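Local coordinates for protein inositol monophosphatase (Zymomonas mobilis, PDB 4N81) that probably removes phosphate from sugar-phosphate or inositol-phosphate substrates with the help of magnesium, as a member of the inositol monophosphatase superfamily, at residues D9-A20 against A53-R62; L104-L115 against F208-P216. All blocks are in the same frame, centred on the assembly; numbering follows the deposited sequence.

Contact 1. Residues D9-A20 against A53-R62; sequences DIRLAHRLADVA and AMRAILEQER
R62 grips D9 side-on: NE and NH2 both donate to the single oxygen OD2, each at 2.9 Å, with that oxygen lying in the guanidinium plane. Both bonds are somewhat bent, and the carboxylate is turned 49° from the guanidinium. At the far corner R62 NH1 donates to the carbonyl O of E61, which helps to fix the rotation of the group just where the helix ends. D9 OD1 makes a second salt bridge, to R81, so two arginines probably balance the charge of this buried carboxylate. L12 lies between the polar ends and the packing: its CD2 sits over the centre of the R62 guanidinium, 3.6 Å from R62 CZ, while CD1 turns to I57. A looser salt bridge, R15 NH2 to E61 OE2 at 3.6 Å, closes the outer side, its two flat groups nearly perpendicular. One turn beyond L12, the side chains of L16 and I57 run alongside each other, pointing opposite ways, with L16 CD2 3.6 Å from I57 CG2; L16 CD1 meets L58. V19 and I57 reach each other tip to tip, CG2 to CD1 at 3.8 Å. M54, bent at its last torsion (chi3 -74°), lays SD against A20 CB. The axes of segments 9-20 and 53-61 run nearly antiparallel, 152° apart, and approach to 9.6 Å: this is the antiparallel pair of N-terminal helices that packs on the large sheet in inositol monophosphatases.

Contact 2. Residues L104-L115 against F208-P216; sequences LIALVEDGRPVL and FYDFAALVP
With chi1 at -170°, F208 turns its ring away from its own backbone nitrogen and out to V108, and V108, its CG1 likewise opposite N (chi1 170°), presents both methyls to it. CG1 lies in the ring plane at the edge, and V108 CG2 comes within 3.6 Å of F208 CZ. One face of the same ring carries A212 CB, offset toward the rim. L104 extends CD1 to two backbone carbonyls, 3.4 Å from D210 O and slightly farther from Y209 O. Between these ends the two segments are at their nearest, A106 and A213 having CA atoms 4.5 Å apart; small side chains permit it, with A106 CB 3.8 Å from A212 CB and A213 CB 3.5 Å from I105 O. P113 packs its ring on A212 O, and P113 CB lies 3.7 Å from P216 CD. No hydrogen bond crosses. The strands form a hairpin with a type I' turn at E109–R112 and a classic bulge, in which the N atoms of V114 and L115 both bond to L107 O. The D210 side chain receives a hydrogen bond from K207 N and gathers with D86 and D89, consistent with the predicted catalytic magnesium site of the inositol monophosphatase fold.

In the fold
Strands 102-109 and 112-120 join the two contacts, since helix 7-24 packs on one face of their sheet and segment 208-216 on the other. L107, I105 and L115 face the helix, I105 CD1 coming to 3.4 Å from A17 N, whereas L104, A106 and V108 turn to segment 208-216. Contact 1 is partly buried, about 18 Å from the centre of the chain, and mixes apolar packing with charge pairs; contact 2, centred about 9 Å from it, is buried, lacks charge pairs between its segments and packs apolar side chains partly on backbone carbonyls. Contact 2 holds the predicted metal ligand D210 itself, whereas in contact 1 the M54 side chain lies about 7 Å from that of D86.

Contact 1. Residues D9-A20 against A53-R62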
loop_
_atom_site.group_PDB
_atom_site.type_symbol
_atom_site.label_atom_id
_atom_site.label_comp_id
_atom_site.label_asym_id
_atom_site.label_seq_id
_atom_site.Cartn_x
_atom_site.Cartn_y
_atom_site.Cartn_z
ATOM N N ASP A 9 -8.799 11.338 28.443
ATOM C CA ASP A 9 -8.027 11.731 27.271
ATOM C C ASP A 9 -8.187 10.738 26.130
ATOM O O ASP A 9 -8.165 11.128 24.943
ATOM C CB ASP A 9 -6.536 11.893 27.614
ATOM C CG ASP A 9 -6.279 13.066 28.574
ATOM O OD1 ASP A 9 -5.354 12.972 29.415
ATOM O OD2 ASP A 9 -6.977 14.100 28.446
ATOM N N ILE A 10 -8.353 9.462 26.461
ATOM C CA ILE A 10 -8.577 8.463 25.395
ATOM C C ILE A 10 -9.926 8.724 24.727
ATOM O O ILE A 10 -10.075 8.664 23.491
ATOM C CB ILE A 10 -8.587 7.049 25.989
ATOM C CG1 ILE A 10 -7.172 6.629 26.410
ATOM C CG2 ILE A 10 -9.085 6.010 24.984
ATOM C CD1 ILE A 10 -7.228 5.465 27.433
ATOM N N ARG A 11 -10.913 9.075 25.557
ATOM C CA ARG A 11 -12.223 9.346 24.984
ATOM C C ARG A 11 -12.195 10.590 24.059
ATOM O O ARG A 11 -12.746 10.600 22.942
ATOM C CB ARG A 11 -13.254 9.515 26.124
ATOM C CG ARG A 11 -14.673 9.774 25.623
ATOM C CD ARG A 11 -15.659 9.907 26.837
ATOM N NE ARG A 11 -15.234 9.075 27.969
ATOM C CZ ARG A 11 -14.831 9.553 29.147
ATOM N NH1 ARG A 11 -14.813 10.869 29.360
ATOM N NH2 ARG A 11 -14.457 8.721 30.120
ATOM N N LEU A 12 -11.489 11.625 24.511
ATOM C CA LEU A 12 -11.336 12.809 23.675
ATOM C C LEU A 12 -10.588 12.431 22.379
ATOM O O LEU A 12 -10.945 12.867 21.291
ATOM C CB LEU A 12 -10.502 13.859 24.421
ATOM C CG LEU A 12 -10.267 15.204 23.713
ATOM C CD1 LEU A 12 -11.599 15.747 23.230
ATOM C CD2 LEU A 12 -9.578 16.244 24.637
ATOM N N ALA A 13 -9.594 11.558 22.493
ATOM C CA ALA A 13 -8.764 11.239 21.332
ATOM C C ALA A 13 -9.608 10.539 20.269
ATOM O O ALA A 13 -9.504 10.846 19.058
ATOM C CB ALA A 13 -7.565 10.385 21.757
ATOM N N HIS A 14 -10.505 9.662 20.708
ATOM C CA HIS A 14 -11.426 9.040 19.767
ATOM C C HIS A 14 -12.333 10.055 19.123
ATOM O O HIS A 14 -12.654 9.950 17.916
ATOM C CB HIS A 14 -12.320 8.008 20.487
ATOM C CG HIS A 14 -11.645 6.679 20.684
ATOM N ND1 HIS A 14 -11.337 5.845 19.632
ATOM C CD2 HIS A 14 -11.196 6.055 21.801
ATOM C CE1 HIS A 14 -10.734 4.759 20.091
ATOM N NE2 HIS A 14 -10.626 4.863 21.407
ATOM N N ARG A 15 -12.752 11.046 19.917
ATOM C CA ARG A 15 -13.614 12.083 19.321
ATOM C C ARG A 15 -12.880 12.898 18.249
ATOM O O ARG A 15 -13.434 13.194 17.176
ATOM C CB ARG A 15 -14.211 12.992 20.434
ATOM C CG ARG A 15 -14.917 14.251 19.917
ATOM C CD ARG A 15 -16.110 14.700 20.793
ATOM N NE ARG A 15 -15.806 15.624 21.894
ATOM C CZ ARG A 15 -15.514 15.245 23.144
ATOM N NH1 ARG A 15 -15.430 13.947 23.449
ATOM N NH2 ARG A 15 -15.271 16.159 24.088
ATOM N N LEU A 16 -11.599 13.184 18.503
ATOM C CA LEU A 16 -10.808 13.921 17.529
ATOM C C LEU A 16 -10.637 13.079 16.277
ATOM O O LEU A 16 -10.732 13.579 15.149
ATOM C CB LEU A 16 -9.439 14.276 18.121
ATOM C CG LEU A 16 -9.488 15.176 19.374
ATOM C CD1 LEU A 16 -8.075 15.355 19.874
ATOM C CD2 LEU A 16 -10.101 16.540 19.085
ATOM N N ALA A 17 -10.434 11.776 16.456
ATOM C CA ALA A 17 -10.256 10.948 15.269
ATOM C C ALA A 17 -11.528 10.892 14.444
ATOM O O ALA A 17 -11.459 10.923 13.183
ATOM C CB ALA A 17 -9.751 9.521 15.608
ATOM N N ASP A 18 -12.675 10.860 15.128
ATOM C CA ASP A 18 -13.966 10.819 14.418
ATOM C C ASP A 18 -14.223 12.104 13.633
ATOM O O ASP A 18 -14.667 12.095 12.466
ATOM C CB ASP A 18 -15.146 10.688 15.402
ATOM C CG ASP A 18 -15.177 9.331 16.104
ATOM O OD1 ASP A 18 -14.471 8.405 15.633
ATOM O OD2 ASP A 18 -15.922 9.207 17.114
ATOM N N VAL A 19 -13.895 13.223 14.278
ATOM C CA VAL A 19 -14.117 14.507 13.644
ATOM C C VAL A 19 -13.231 14.656 12.398
ATOM O O VAL A 19 -13.697 15.072 11.266
ATOM C CB VAL A 19 -13.888 15.613 14.691
ATOM C CG1 VAL A 19 -13.718 16.969 14.033
ATOM C CG2 VAL A 19 -15.062 15.591 15.737
ATOM N N ALA A 20 -11.971 14.251 12.573
ATOM C CA ALA A 20 -11.060 14.315 11.429
ATOM C C ALA A 20 -11.520 13.390 10.284
ATOM O O ALA A 20 -11.463 13.768 9.083
ATOM C CB ALA A 20 -9.612 13.923 11.871
ATOM N N ALA A 53 -10.692 21.709 12.875
ATOM C CA ALA A 53 -11.758 21.210 13.755
ATOM C C ALA A 53 -11.204 20.569 15.047
ATOM O O ALA A 53 -11.732 20.796 16.169
ATOM C CB ALA A 53 -12.676 20.219 12.996
ATOM N N MET A 54 -10.108 19.811 14.901
ATOM C CA MET A 54 -9.525 19.182 16.091
ATOM C C MET A 54 -8.951 20.235 17.046
ATOM O O MET A 54 -9.080 20.113 18.273
ATOM C CB MET A 54 -8.432 18.172 15.720
ATOM C CG MET A 54 -8.945 16.926 14.990
ATOM S SD MET A 54 -7.648 15.663 14.744
ATOM C CE MET A 54 -6.714 16.444 13.450
ATOM N N ARG A 55 -8.325 21.267 16.483
ATOM C CA ARG A 55 -7.782 22.334 17.325
ATOM C C ARG A 55 -8.868 23.057 18.078
ATOM O O ARG A 55 -8.669 23.438 19.255
ATOM C CB ARG A 55 -7.017 23.359 16.484
ATOM C CG ARG A 55 -5.649 22.897 16.014
ATOM C CD ARG A 55 -4.906 24.012 15.291
ATOM N NE ARG A 55 -3.490 24.037 15.646
ATOM C CZ ARG A 55 -3.002 24.750 16.652
ATOM N NH1 ARG A 55 -3.820 25.499 17.389
ATOM N NH2 ARG A 55 -1.700 24.725 16.915
ATOM N N ALA A 56 -10.022 23.254 17.434
ATOM C CA ALA A 56 -11.093 24.005 18.130
ATOM C C ALA A 56 -11.596 23.189 19.309
ATOM O O ALA A 56 -11.865 23.739 20.427
ATOM C CB ALA A 56 -12.252 24.317 17.188
ATOM N N ILE A 57 -11.688 21.872 19.077
ATOM C CA ILE A 57 -12.116 21.023 20.187
ATOM C C ILE A 57 -11.072 21.020 21.315
ATOM O O ILE A 57 -11.432 21.119 22.499
ATOM C CB ILE A 57 -12.380 19.571 19.716
ATOM C CG1 ILE A 57 -13.651 19.531 18.875
ATOM C CG2 ILE A 57 -12.479 18.596 20.913
ATOM C CD1 ILE A 57 -13.741 18.264 18.018
ATOM N N LEU A 58 -9.782 20.957 20.966
ATOM C CA LEU A 58 -8.778 20.972 22.020
ATOM C C LEU A 58 -8.764 22.297 22.797
ATOM O O LEU A 58 -8.567 22.317 24.027
ATOM C CB LEU A 58 -7.389 20.652 21.446
ATOM C CG LEU A 58 -7.231 19.164 21.104
ATOM C CD1 LEU A 58 -5.964 18.948 20.306
ATOM C CD2 LEU A 58 -7.179 18.325 22.380
ATOM N N GLU A 59 -9.025 23.398 22.099
ATOM C CA GLU A 59 -9.082 24.697 22.757
ATOM C C GLU A 59 -10.259 24.761 23.707
ATOM O O GLU A 59 -10.168 25.370 24.782
ATOM C CB GLU A 59 -9.161 25.825 21.729
ATOM C CG GLU A 59 -7.798 26.180 21.116
ATOM C CD GLU A 59 -7.897 26.723 19.691
ATOM O OE1 GLU A 59 -6.849 26.755 18.991
ATOM O OE2 GLU A 59 -9.016 27.100 19.267
ATOM N N GLN A 60 -11.367 24.111 23.364
ATOM C CA GLN A 60 -12.439 24.099 24.367
ATOM C C GLN A 60 -12.265 23.089 25.527
ATOM O O GLN A 60 -12.547 23.423 26.668
ATOM C CB GLN A 60 -13.827 23.963 23.725
ATOM C CG GLN A 60 -14.936 23.908 24.750
ATOM C CD GLN A 60 -16.310 24.247 24.192
ATOM O OE1 GLN A 60 -16.753 23.664 23.199
ATOM N NE2 GLN A 60 -16.993 25.195 24.831
ATOM N N GLU A 61 -11.836 21.859 25.241
ATOM C CA GLU A 61 -11.836 20.800 26.248
ATOM C C GLU A 61 -10.509 20.636 26.968
ATOM O O GLU A 61 -10.469 20.033 28.040
ATOM C CB GLU A 61 -12.188 19.441 25.636
ATOM C CG GLU A 61 -13.347 19.422 24.692
ATOM C CD GLU A 61 -14.658 19.478 25.403
ATOM O OE1 GLU A 61 -14.677 19.376 26.657
ATOM O OE2 GLU A 61 -15.677 19.633 24.698
ATOM N N ARG A 62 -9.411 21.115 26.385
ATOM C CA ARG A 62 -8.145 21.019 27.102
ATOM C C ARG A 62 -7.425 22.338 27.053
ATOM O O ARG A 62 -6.337 22.427 26.518
ATOM C CB ARG A 62 -7.273 19.904 26.504
ATOM C CG ARG A 62 -7.885 18.531 26.700
ATOM C CD ARG A 62 -7.930 18.095 28.175
ATOM N NE ARG A 62 -8.282 16.684 28.252
ATOM C CZ ARG A 62 -9.526 16.220 28.254
ATOM N NH1 ARG A 62 -10.542 17.069 28.223
ATOM N NH2 ARG A 62 -9.754 14.905 28.277
#

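Contact 2. Residues L104-L115 against F208-P216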
loop_
_atom_site.group_PDB
_atom_site.type_symbol
_atom_site.label_atom_id
_atom_site.label_comp_id
_atom_site.label_asym_id
_atom_site.label_seq_id
_atom_site.Cartn_x
_atom_site.Cartn_y
_atom_site.Cartn_z
ATOM N N LEU A 104 -3.113 10.699 12.761
ATOM C CA LEU A 104 -2.387 10.377 13.994
ATOM C C LEU A 104 -2.746 11.400 15.047
ATOM O O LEU A 104 -2.663 12.611 14.776
ATOM C CB LEU A 104 -0.876 10.457 13.742
ATOM C CG LEU A 104 -0.331 9.603 12.593
ATOM C CD1 LEU A 104 1.210 9.671 12.506
ATOM C CD2 LEU A 104 -0.760 8.143 12.850
ATOM N N ILE A 105 -3.108 10.927 16.241
ATOM C CA ILE A 105 -3.330 11.835 17.375
ATOM C C ILE A 105 -2.490 11.317 18.552
ATOM O O ILE A 105 -2.542 10.126 18.890
ATOM C CB ILE A 105 -4.824 11.799 17.744
ATOM C CG1 ILE A 105 -5.661 12.374 16.577
ATOM C CG2 ILE A 105 -5.097 12.518 19.126
ATOM C CD1 ILE A 105 -7.062 11.825 16.495
ATOM N N ALA A 106 -1.782 12.194 19.237
ATOM C CA ALA A 106 -1.004 11.716 20.364
ATOM C C ALA A 106 -1.092 12.708 21.497
ATOM O O ALA A 106 -1.282 13.895 21.251
ATOM C CB ALA A 106 0.435 11.540 19.947
ATOM N N LEU A 107 -1.000 12.201 22.732
ATOM C CA LEU A 107 -0.791 13.057 23.914
ATOM C C LEU A 107 0.629 12.756 24.414
ATOM O O LEU A 107 1.009 11.581 24.524
ATOM C CB LEU A 107 -1.785 12.702 25.026
ATOM C CG LEU A 107 -1.586 13.443 26.356
ATOM C CD1 LEU A 107 -1.606 14.972 26.140
ATOM C CD2 LEU A 107 -2.662 13.025 27.391
ATOM N N VAL A 108 1.379 13.821 24.751
ATOM C CA VAL A 108 2.792 13.731 25.015
ATOM C C VAL A 108 3.009 14.429 26.360
ATOM O O VAL A 108 2.463 15.503 26.566
ATOM C CB VAL A 108 3.573 14.444 23.891
ATOM C CG1 VAL A 108 5.019 14.573 24.246
ATOM C CG2 VAL A 108 3.443 13.678 22.589
ATOM N N GLU A 109 3.747 13.796 27.272
ATOM C CA GLU A 109 4.035 14.414 28.581
ATOM C C GLU A 109 5.526 14.421 28.834
ATOM O O GLU A 109 6.153 13.371 28.718
ATOM C CB GLU A 109 3.425 13.601 29.729
ATOM C CG GLU A 109 1.928 13.656 29.831
ATOM C CD GLU A 109 1.389 12.888 31.055
ATOM O OE1 GLU A 109 0.205 12.539 31.033
ATOM O OE2 GLU A 109 2.134 12.653 32.030
ATOM N N ASP A 110 6.063 15.581 29.240
ATOM C CA ASP A 110 7.513 15.725 29.411
ATOM C C ASP A 110 8.255 15.232 28.152
ATOM O O ASP A 110 9.312 14.586 28.230
ATOM C CB ASP A 110 7.958 14.951 30.635
ATOM C CG ASP A 110 7.172 15.348 31.886
ATOM O OD1 ASP A 110 6.817 14.434 32.640
ATOM O OD2 ASP A 110 6.882 16.550 32.108
ATOM N N GLY A 111 7.655 15.500 27.001
ATOM C CA GLY A 111 8.271 15.212 25.730
ATOM C C GLY A 111 8.092 13.756 25.307
ATOM O O GLY A 111 8.452 13.430 24.181
ATOM N N ARG A 112 7.500 12.900 26.163
ATOM C CA ARG A 112 7.257 11.481 25.813
ATOM C C ARG A 112 5.806 11.153 25.403
ATOM O O ARG A 112 4.914 11.491 26.144
ATOM C CB ARG A 112 7.614 10.550 26.988
ATOM C CG ARG A 112 9.082 10.644 27.458
ATOM C CD ARG A 112 10.104 10.168 26.353
ATOM N NE ARG A 112 11.476 10.385 26.872
ATOM C CZ ARG A 112 12.100 9.473 27.590
ATOM N NH1 ARG A 112 11.489 8.304 27.815
ATOM N NH2 ARG A 112 13.322 9.688 28.045
ATOM N N PRO A 113 5.584 10.467 24.253
ATOM C CA PRO A 113 4.189 10.084 23.979
ATOM C C PRO A 113 3.652 9.181 25.054
ATOM O O PRO A 113 4.338 8.231 25.447
ATOM C CB PRO A 113 4.288 9.275 22.671
ATOM C CG PRO A 113 5.561 9.776 22.008
ATOM C CD PRO A 113 6.503 10.124 23.159
ATOM N N VAL A 114 2.423 9.425 25.481
ATOM C CA VAL A 114 1.780 8.545 26.461
ATOM C C VAL A 114 0.444 8.008 25.914
ATOM O O VAL A 114 -0.155 7.092 26.496
ATOM C CB VAL A 114 1.542 9.237 27.794
ATOM C CG1 VAL A 114 2.895 9.668 28.418
ATOM C CG2 VAL A 114 0.620 10.446 27.595
ATOM N N LEU A 115 -0.005 8.541 24.776
ATOM C CA LEU A 115 -1.270 8.027 24.194
ATOM C C LEU A 115 -1.186 8.249 22.705
ATOM O O LEU A 115 -0.692 9.283 22.299
ATOM C CB LEU A 115 -2.447 8.880 24.789
ATOM C CG LEU A 115 -3.906 8.741 24.365
ATOM C CD1 LEU A 115 -4.704 9.589 25.394
ATOM C CD2 LEU A 115 -4.202 9.252 23.003
ATOM N N PHE A 208 8.020 15.023 14.384
ATOM C CA PHE A 208 7.407 14.451 15.590
ATOM C C PHE A 208 5.917 14.101 15.343
ATOM O O PHE A 208 5.395 13.105 15.884
ATOM C CB PHE A 208 7.541 15.433 16.782
ATOM C CG PHE A 208 7.144 14.838 18.136
ATOM C CD1 PHE A 208 7.557 13.568 18.512
ATOM C CD2 PHE A 208 6.408 15.584 19.046
ATOM C CE1 PHE A 208 7.207 13.020 19.771
ATOM C CE2 PHE A 208 6.073 15.072 20.333
ATOM C CZ PHE A 208 6.466 13.783 20.691
ATOM N N TYR A 209 5.258 14.869 14.476
ATOM C CA TYR A 209 3.862 14.620 14.113
ATOM C C TYR A 209 3.738 13.228 13.505
ATOM O O TYR A 209 2.663 12.627 13.558
ATOM C CB TYR A 209 3.411 15.563 12.943
ATOM C CG TYR A 209 3.608 17.013 13.178
ATOM C CD1 TYR A 209 2.629 17.764 13.863
ATOM C CD2 TYR A 209 4.741 17.657 12.727
ATOM C CE1 TYR A 209 2.778 19.125 14.091
ATOM C CE2 TYR A 209 4.916 19.017 12.954
ATOM C CZ TYR A 209 3.932 19.757 13.635
ATOM O OH TYR A 209 4.115 21.127 13.840
ATOM N N ASP A 210 4.792 12.765 12.862
ATOM C CA ASP A 210 4.710 11.476 12.176
ATOM C C ASP A 210 4.940 10.247 13.075
ATOM O O ASP A 210 4.576 9.162 12.650
ATOM C CB ASP A 210 5.763 11.376 11.063
ATOM C CG ASP A 210 5.683 12.536 10.031
ATOM O OD1 ASP A 210 4.561 12.979 9.700
ATOM O OD2 ASP A 210 6.771 12.977 9.581
ATOM N N PHE A 211 5.530 10.392 14.274
ATOM C CA PHE A 211 5.831 9.202 15.100
ATOM C C PHE A 211 5.341 9.222 16.544
ATOM O O PHE A 211 5.287 8.152 17.231
ATOM C CB PHE A 211 7.341 8.799 15.036
ATOM C CG PHE A 211 8.287 9.854 15.558
ATOM C CD1 PHE A 211 8.569 9.951 16.919
ATOM C CD2 PHE A 211 8.906 10.741 14.689
ATOM C CE1 PHE A 211 9.479 10.907 17.411
ATOM C CE2 PHE A 211 9.794 11.699 15.162
ATOM C CZ PHE A 211 10.093 11.786 16.524
ATOM N N ALA A 212 4.956 10.427 17.005
ATOM C CA ALA A 212 4.530 10.517 18.401
ATOM C C ALA A 212 3.439 9.488 18.700
ATOM O O ALA A 212 3.540 8.762 19.690
ATOM C CB ALA A 212 3.995 11.953 18.726
ATOM N N ALA A 213 2.402 9.416 17.855
ATOM C CA ALA A 213 1.265 8.479 18.146
ATOM C C ALA A 213 1.717 7.013 18.046
ATOM O O ALA A 213 1.082 6.109 18.630
ATOM C CB ALA A 213 0.101 8.713 17.146
ATOM N N LEU A 214 2.730 6.766 17.219
ATOM C CA LEU A 214 3.086 5.370 16.946
ATOM C C LEU A 214 3.720 4.692 18.143
ATOM O O LEU A 214 3.597 3.457 18.327
ATOM C CB LEU A 214 4.072 5.303 15.787
ATOM C CG LEU A 214 3.662 6.090 14.532
ATOM C CD1 LEU A 214 4.774 6.010 13.548
ATOM C CD2 LEU A 214 2.351 5.539 13.929
ATOM N N VAL A 215 4.490 5.474 18.901
ATOM C CA VAL A 215 5.249 4.784 19.972
ATOM C C VAL A 215 4.393 3.979 21.019
ATOM O O VAL A 215 4.672 2.806 21.284
ATOM C CB VAL A 215 6.244 5.794 20.710
ATOM C CG1 VAL A 215 7.095 5.060 21.812
ATOM C CG2 VAL A 215 7.177 6.508 19.674
ATOM N N PRO A 216 3.367 4.601 21.624
ATOM C CA PRO A 216 2.535 3.850 22.585
ATOM C C PRO A 216 1.845 2.657 21.949
ATOM O O PRO A 216 1.619 1.643 22.619
ATOM C CB PRO A 216 1.498 4.892 23.065
ATOM C CG PRO A 216 2.068 6.205 22.693
ATOM C CD PRO A 216 2.927 6.006 21.497
#